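Local coordinates for protein antigen 43 (Escherichia coli, PDB 4KH3) that mediates bacterial clumping by self-association, as the alpha domain of an autotransporter that is probably displayed on the cell surface, at residues Q193-H196 with G197-N201; L266-S269 with T270-V274; F283-A287 with G288-N292. All blocks are in the same frame, centred on the assembly; numbering follows the deposited sequence.

Contact 1: Q193-H196 with G197-N201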
loop_
_atom_site.group_PDB
_atom_site.type_symbol
_atom_site.label_atom_id
_atom_site.label_comp_id
_atom_site.label_asym_id
_atom_site.label_seq_id
_atom_site.Cartn_x
_atom_site.Cartn_y
_atom_site.Cartn_z
ATOM N N GLN A 193 7.319 -9.255 -4.907
ATOM C CA GLN A 193 8.331 -10.058 -4.246
ATOM C C GLN A 193 8.018 -10.088 -2.748
ATOM O O GLN A 193 7.772 -9.051 -2.127
ATOM C CB GLN A 193 9.700 -9.459 -4.481
ATOM C CG GLN A 193 10.816 -10.048 -3.671
ATOM C CD GLN A 193 12.073 -9.203 -3.790
ATOM O OE1 GLN A 193 12.100 -8.050 -3.351
ATOM N NE2 GLN A 193 13.106 -9.762 -4.405
ATOM N N THR A 194 7.997 -11.292 -2.192
ATOM C CA THR A 194 7.712 -11.510 -0.795
ATOM C C THR A 194 9.020 -11.939 -0.183
ATOM O O THR A 194 9.629 -12.902 -0.641
ATOM C CB THR A 194 6.708 -12.658 -0.615
ATOM O OG1 THR A 194 5.536 -12.389 -1.386
ATOM C CG2 THR A 194 6.327 -12.810 0.842
ATOM N N VAL A 195 9.454 -11.236 0.852
ATOM C CA VAL A 195 10.768 -11.478 1.426
ATOM C C VAL A 195 10.712 -12.072 2.836
ATOM O O VAL A 195 10.413 -11.369 3.792
ATOM C CB VAL A 195 11.574 -10.174 1.495
ATOM C CG1 VAL A 195 12.969 -10.439 2.038
ATOM C CG2 VAL A 195 11.625 -9.506 0.117
ATOM N N HIS A 196 11.010 -13.361 2.963
ATOM C CA HIS A 196 11.252 -13.948 4.276
ATOM C C HIS A 196 12.743 -14.015 4.527
ATOM O O HIS A 196 13.179 -14.059 5.678
ATOM C CB HIS A 196 10.665 -15.349 4.375
ATOM C CG HIS A 196 9.212 -15.415 4.053
ATOM N ND1 HIS A 196 8.231 -15.118 4.977
ATOM C CD2 HIS A 196 8.563 -15.736 2.906
ATOM C CE1 HIS A 196 7.046 -15.256 4.412
ATOM N NE2 HIS A 196 7.218 -15.631 3.157
ATOM N N GLY A 197 13.521 -14.030 3.444
ATOM C CA GLY A 197 14.968 -14.122 3.541
ATOM C C GLY A 197 15.623 -12.769 3.352
ATOM O O GLY A 197 15.300 -11.819 4.069
ATOM N N GLU A 198 16.529 -12.682 2.376
ATOM C CA GLU A 198 17.189 -11.425 2.037
ATOM C C GLU A 198 16.921 -10.964 0.597
ATOM O O GLU A 198 16.980 -11.758 -0.352
ATOM C CB GLU A 198 18.707 -11.547 2.234
ATOM C CG GLU A 198 19.160 -11.953 3.621
ATOM C CD GLU A 198 19.807 -10.815 4.381
ATOM O OE1 GLU A 198 19.934 -9.708 3.807
ATOM O OE2 GLU A 198 20.188 -11.032 5.554
ATOM N N ALA A 199 16.652 -9.671 0.439
ATOM C CA ALA A 199 16.589 -9.057 -0.882
ATOM C C ALA A 199 17.574 -7.889 -0.959
ATOM O O ALA A 199 17.474 -6.930 -0.191
ATOM C CB ALA A 199 15.167 -8.584 -1.199
ATOM N N HIS A 200 18.527 -7.993 -1.879
ATOM C CA HIS A 200 19.525 -6.953 -2.082
ATOM C C HIS A 200 19.331 -6.313 -3.445
ATOM O O HIS A 200 19.202 -7.006 -4.455
ATOM C CB HIS A 200 20.938 -7.532 -1.982
ATOM C CG HIS A 200 21.291 -8.035 -0.617
ATOM N ND1 HIS A 200 20.752 -7.501 0.534
ATOM C CD2 HIS A 200 22.130 -9.012 -0.218
ATOM C CE1 HIS A 200 21.239 -8.138 1.581
ATOM N NE2 HIS A 200 22.072 -9.067 1.156
ATOM N N ASN A 201 19.303 -4.987 -3.463
ATOM C CA ASN A 201 19.196 -4.218 -4.713
ATOM C C ASN A 201 17.945 -4.546 -5.523
ATOM O O ASN A 201 17.989 -5.282 -6.496
ATOM C CB ASN A 201 20.447 -4.381 -5.583
ATOM C CG ASN A 201 21.727 -4.224 -4.784
ATOM O OD1 ASN A 201 21.874 -3.281 -4.013
ATOM N ND2 ASN A 201 22.659 -5.152 -4.963
HETATM O O HOH W 1 16.193 -8.475 -4.860
#
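Val195 and Ala199 form the apolar part of this local contact round a corner of the chain. Val195 CG2 meets Ala199 CB at 3.9 Å, methyl against methyl. The other branch points back to the bend. Val195 CG1 stands anti to the backbone N (chi1 -178°), which sets it 3.4 Å from Gly197 O, within the bend.

The second kind of packing is a methyl against an amide. The Ala199 methyl sits obliquely above the plane of the Gln193 carboxamide, nearer its O and N ends than its carbon. Ala199 CB is 3.8 Å from Gln193 OE1 and 4.0 Å from Gln193 NE2. The long extended chain of Gln193 carries the amide across to this methyl.

Polar interactions are few between the two sides. Water 1 weakly bridges Gln193 NE2 and His200 O, at 3.4 Å from each. The amide has firmer partners in the neighbouring coils. Gln193 OE1 accepts from Gln209 NE2, and Gln193 NE2 bonds Gln174 OE1. These two bonds fix the rotation of the buried amide and build a ladder of glutamines.

The bend at His196 and Gly197 turns strand 193-195 into strand 198-200, with 126° between their directions. This is a corner of a beta-helix, as expected for a passenger of the pectate-lyase-like clan. The ring of His196 meets that of His212, one coil on. Ile176 of strand 173-176 covers Val195 and Ala199 on one side, and Gln209 of strand 208-211 packs against both from the next coil.

Contact 2: L266-S269 with T270-V274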
loop_
_atom_site.group_PDB
_atom_site.type_symbol
_atom_site.label_atom_id
_atom_site.label_comp_id
_atom_site.label_asym_id
_atom_site.label_seq_id
_atom_site.Cartn_x
_atom_site.Cartn_y
_atom_site.Cartn_z
ATOM N N LEU A 266 5.682 8.402 2.352
ATOM C CA LEU A 266 5.979 7.565 3.518
ATOM C C LEU A 266 4.697 7.324 4.290
ATOM O O LEU A 266 4.003 8.264 4.687
ATOM C CB LEU A 266 7.029 8.215 4.426
ATOM C CG LEU A 266 7.346 7.557 5.775
ATOM C CD1 LEU A 266 8.063 6.228 5.595
ATOM C CD2 LEU A 266 8.164 8.495 6.662
ATOM N N VAL A 267 4.366 6.057 4.477
ATOM C CA VAL A 267 3.175 5.678 5.220
ATOM C C VAL A 267 3.604 4.883 6.443
ATOM O O VAL A 267 4.210 3.815 6.325
ATOM C CB VAL A 267 2.243 4.847 4.343
ATOM C CG1 VAL A 267 1.077 4.320 5.154
ATOM C CG2 VAL A 267 1.753 5.691 3.187
ATOM N N THR A 268 3.328 5.419 7.623
ATOM C CA THR A 268 3.762 4.753 8.841
ATOM C C THR A 268 3.038 5.301 10.075
ATOM O O THR A 268 2.075 6.062 9.964
ATOM C CB THR A 268 5.298 4.850 9.000
ATOM O OG1 THR A 268 5.746 3.935 10.000
ATOM C CG2 THR A 268 5.733 6.270 9.351
ATOM N N SER A 269 3.494 4.897 11.254
ATOM C CA SER A 269 2.898 5.381 12.486
ATOM C C SER A 269 3.963 5.412 13.560
ATOM O O SER A 269 5.120 5.047 13.321
ATOM C CB SER A 269 1.751 4.470 12.919
ATOM O OG SER A 269 2.267 3.233 13.378
ATOM N N THR A 270 3.566 5.825 14.756
ATOM C CA THR A 270 4.520 6.008 15.838
ATOM C C THR A 270 4.905 4.666 16.436
ATOM O O THR A 270 5.800 4.582 17.265
ATOM C CB THR A 270 3.971 6.975 16.903
ATOM O OG1 THR A 270 2.609 6.646 17.178
ATOM C CG2 THR A 270 4.005 8.403 16.390
ATOM N N ALA A 271 4.235 3.607 15.996
ATOM C CA ALA A 271 4.567 2.251 16.436
ATOM C C ALA A 271 5.616 1.585 15.533
ATOM O O ALA A 271 5.975 0.428 15.739
ATOM C CB ALA A 271 3.300 1.386 16.516
ATOM N N ALA A 272 6.104 2.315 14.535
ATOM C CA ALA A 272 7.139 1.786 13.641
ATOM C C ALA A 272 8.478 2.471 13.891
ATOM O O ALA A 272 8.549 3.483 14.592
ATOM C CB ALA A 272 6.722 1.954 12.175
ATOM N N THR A 273 9.537 1.919 13.313
ATOM C CA THR A 273 10.852 2.552 13.376
ATOM C C THR A 273 11.314 2.950 11.978
ATOM O O THR A 273 11.488 2.099 11.109
ATOM C CB THR A 273 11.894 1.616 13.968
ATOM O OG1 THR A 273 11.433 1.153 15.242
ATOM C CG2 THR A 273 13.232 2.349 14.125
ATOM N N VAL A 274 11.491 4.248 11.754
ATOM C CA VAL A 274 11.889 4.745 10.446
ATOM C C VAL A 274 12.889 5.877 10.630
ATOM O O VAL A 274 12.595 6.850 11.311
ATOM C CB VAL A 274 10.662 5.268 9.648
ATOM C CG1 VAL A 274 11.051 5.608 8.228
ATOM C CG2 VAL A 274 9.534 4.246 9.653
#
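Ser269 and Ala272 meet through flat peptide groups; there is no ring in either segment. Ala272 N approaches the Ser269 carbonyl from above its plane, 57° out of it. The bond from Ala272 N to Ser269 O is 3.1 Å long and closes a type I beta turn over Thr270 and Ala271. At the other end of the same residue, the hydroxyl also serves the turn. Ser269 OG lies between its own backbone N and carbonyl carbon (chi1 71°), and this brings it round to the Ala271 amide. Ala271 N donates to Ser269 OG at 3.3 Å. This is an ST turn, combined here with the type I turn. The Ala271 methyl rests beside the same oxygen, with Ala271 CB 3.8 Å from Ser269 OG. One serine thus receives two successive N-H groups, one on its carbonyl and one on its hydroxyl.

The inner side is mostly apolar. Thr268 OG1 lies close to a methyl, 3.1 Å from Ala272 CB. That hydroxyl is buried, but Val249 O of the preceding coil satisfies it. Thr268 and Val274 meet end on, with Val274 CG2 at 3.8 Å from Thr268 OG1. Further back along the strand, Leu266 and Val274 pass each other pointing opposite ways. Their nearest atoms are Leu266 CD1 and Val274 CG1, 4.0 Å apart. The Phe283 side chain packs on both.

The CB of Thr270 points away from segment 266-269, and its OG1 is bonded to Leu304 N. The turn takes the chain from strand 265-269 into strand 273-278 and so joins two faces of the beta-helix. Ala272 at the end of the turn and Val274 in the strand stack on Val249 of the coil before.

Contact 3: F283-A287 with G288-N292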
loop_
_atom_site.group_PDB
_atom_site.type_symbol
_atom_site.label_atom_id
_atom_site.label_comp_id
_atom_site.label_asym_id
_atom_site.label_seq_id
_atom_site.Cartn_x
_atom_site.Cartn_y
_atom_site.Cartn_z
ATOM N N PHE A 283 15.129 12.982 9.594
ATOM C CA PHE A 283 13.829 12.750 10.195
ATOM C C PHE A 283 13.882 11.385 10.832
ATOM O O PHE A 283 14.716 10.558 10.467
ATOM C CB PHE A 283 12.698 12.808 9.155
ATOM C CG PHE A 283 12.580 11.570 8.298
ATOM C CD1 PHE A 283 11.780 10.501 8.691
ATOM C CD2 PHE A 283 13.256 11.483 7.090
ATOM C CE1 PHE A 283 11.675 9.370 7.909
ATOM C CE2 PHE A 283 13.147 10.354 6.298
ATOM C CZ PHE A 283 12.354 9.298 6.707
ATOM N N SER A 284 12.982 11.147 11.774
ATOM C CA SER A 284 12.966 9.887 12.492
ATOM C C SER A 284 11.603 9.588 13.079
ATOM O O SER A 284 10.840 10.485 13.414
ATOM C CB SER A 284 13.997 9.906 13.606
ATOM O OG SER A 284 13.776 11.028 14.438
ATOM N N VAL A 285 11.294 8.304 13.144
ATOM C CA VAL A 285 10.192 7.794 13.925
ATOM C C VAL A 285 10.861 6.716 14.752
ATOM O O VAL A 285 11.204 5.642 14.242
ATOM C CB VAL A 285 9.089 7.176 13.058
ATOM C CG1 VAL A 285 7.903 6.802 13.917
ATOM C CG2 VAL A 285 8.654 8.146 11.961
ATOM N N VAL A 286 11.094 7.037 16.021
ATOM C CA VAL A 286 11.841 6.172 16.918
ATOM C C VAL A 286 11.184 6.126 18.302
ATOM O O VAL A 286 10.902 7.170 18.899
ATOM C CB VAL A 286 13.295 6.673 17.058
ATOM C CG1 VAL A 286 13.992 5.993 18.209
ATOM C CG2 VAL A 286 14.052 6.434 15.783
ATOM N N ALA A 287 10.939 4.910 18.793
ATOM C CA ALA A 287 10.456 4.679 20.158
ATOM C C ALA A 287 9.261 5.555 20.497
ATOM O O ALA A 287 9.229 6.202 21.545
ATOM C CB ALA A 287 11.598 4.887 21.187
ATOM N N GLY A 288 8.298 5.597 19.585
ATOM C CA GLY A 288 7.054 6.303 19.818
ATOM C C GLY A 288 7.110 7.781 19.510
ATOM O O GLY A 288 6.141 8.497 19.745
ATOM N N LYS A 289 8.237 8.249 18.983
ATOM C CA LYS A 289 8.396 9.680 18.717
ATOM C C LYS A 289 8.815 9.979 17.269
ATOM O O LYS A 289 9.793 9.426 16.762
ATOM C CB LYS A 289 9.397 10.276 19.705
ATOM C CG LYS A 289 9.921 11.644 19.332
ATOM C CD LYS A 289 8.949 12.749 19.657
ATOM C CE LYS A 289 9.705 14.048 19.941
ATOM N NZ LYS A 289 10.515 14.496 18.776
ATOM N N ALA A 290 8.066 10.858 16.614
ATOM C CA ALA A 290 8.368 11.279 15.243
ATOM C C ALA A 290 8.923 12.703 15.193
ATOM O O ALA A 290 8.496 13.572 15.953
ATOM C CB ALA A 290 7.116 11.165 14.356
ATOM N N ASP A 291 9.874 12.944 14.301
ATOM C CA ASP A 291 10.381 14.296 14.093
ATOM C C ASP A 291 10.758 14.537 12.627
ATOM O O ASP A 291 11.467 13.728 12.022
ATOM C CB ASP A 291 11.580 14.578 15.010
ATOM C CG ASP A 291 12.113 16.000 14.861
ATOM O OD1 ASP A 291 11.312 16.934 14.648
ATOM O OD2 ASP A 291 13.340 16.190 14.951
ATOM N N ASN A 292 10.274 15.654 12.080
ATOM C CA ASN A 292 10.574 16.102 10.715
ATOM C C ASN A 292 10.041 15.176 9.621
ATOM O O ASN A 292 10.592 15.098 8.523
ATOM C CB ASN A 292 12.072 16.381 10.521
ATOM C CG ASN A 292 12.361 17.174 9.250
ATOM O OD1 ASN A 292 11.543 17.990 8.811
ATOM N ND2 ASN A 292 13.518 16.921 8.645
HETATM O O HOH W 2 12.080 10.813 16.510
#
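Phe283 meets Asp291 and Asn292 mainly through its CB; their carbonyl oxygens also lie obliquely by the ring. Phe283 CB is 3.2 Å from Asn292 O, and the carbonyl of Asp291 lies almost as near. The Asn292 CB comes alongside. With CG between the backbone N and the carbonyl carbon (chi1 77°), the ring is led away from strand 289-291 and packs on Asn278.

The two strands form an antiparallel hairpin closed by a type I' turn from Val286 to Lys289. Ala287 and Gly288 both have positive phi there, as this turn requires. Ser284 and Asp291 are a hydrogen-bonded pair. Ser284 N donates to Asp291 O in the carbonyl plane at 3.0 Å. The return bond, Asp291 N to Ser284 O, is 2.8 Å long and runs nearly along the C=O axis. Val286 and Lys289 are the second such pair. Val286 N to Lys289 O measures 2.8 Å. Lys289 N instead reaches Val286 O from well above the carbonyl plane, 56° out of it, as the turn tightens. Between these two pairs lies the non-hydrogen-bonded pair Val285 and Ala290, with Val285 CG2 4.1 Å from Ala290 CB on the buried face.

Ser284, Val286, Lys289 and Asp291 line the other face. Water 2 spans the strands there, donating to Ser284 OG and to Lys289 O, each at 2.7 Å. Ser284 OG also binds a malonate ion, probably from the crystallisation liquor.

The hairpin is therefore two-sided. One face is apolar and buried. The other is mixed: Val286 is apolar, Ser284 binds water, and Lys289 NZ and Asp291 OD1 are both tied to Thr310 OG1 of the next coil.

Overall arrangement
Followed from the N terminus, the three contacts come in series, and none nests in or crosses another. Contact 1 closes a corner between strands 192-195 and 198-205 in an earlier coil. It lies about 20 Å from contact 2, centre to centre, and touches neither of the others. Contact 2 closes the turn from strand 265-269 into strand 273-278. Contact 3 then closes a hairpin that departs from the regular parallel coiling. Contacts 2 and 3 are joined directly: Val274 O probably accepts a hydrogen bond from Val285 N at 2.7 Å. Strand 289-291 pairs parallel with strand 308-310, so the hairpin leads back into the helical stack.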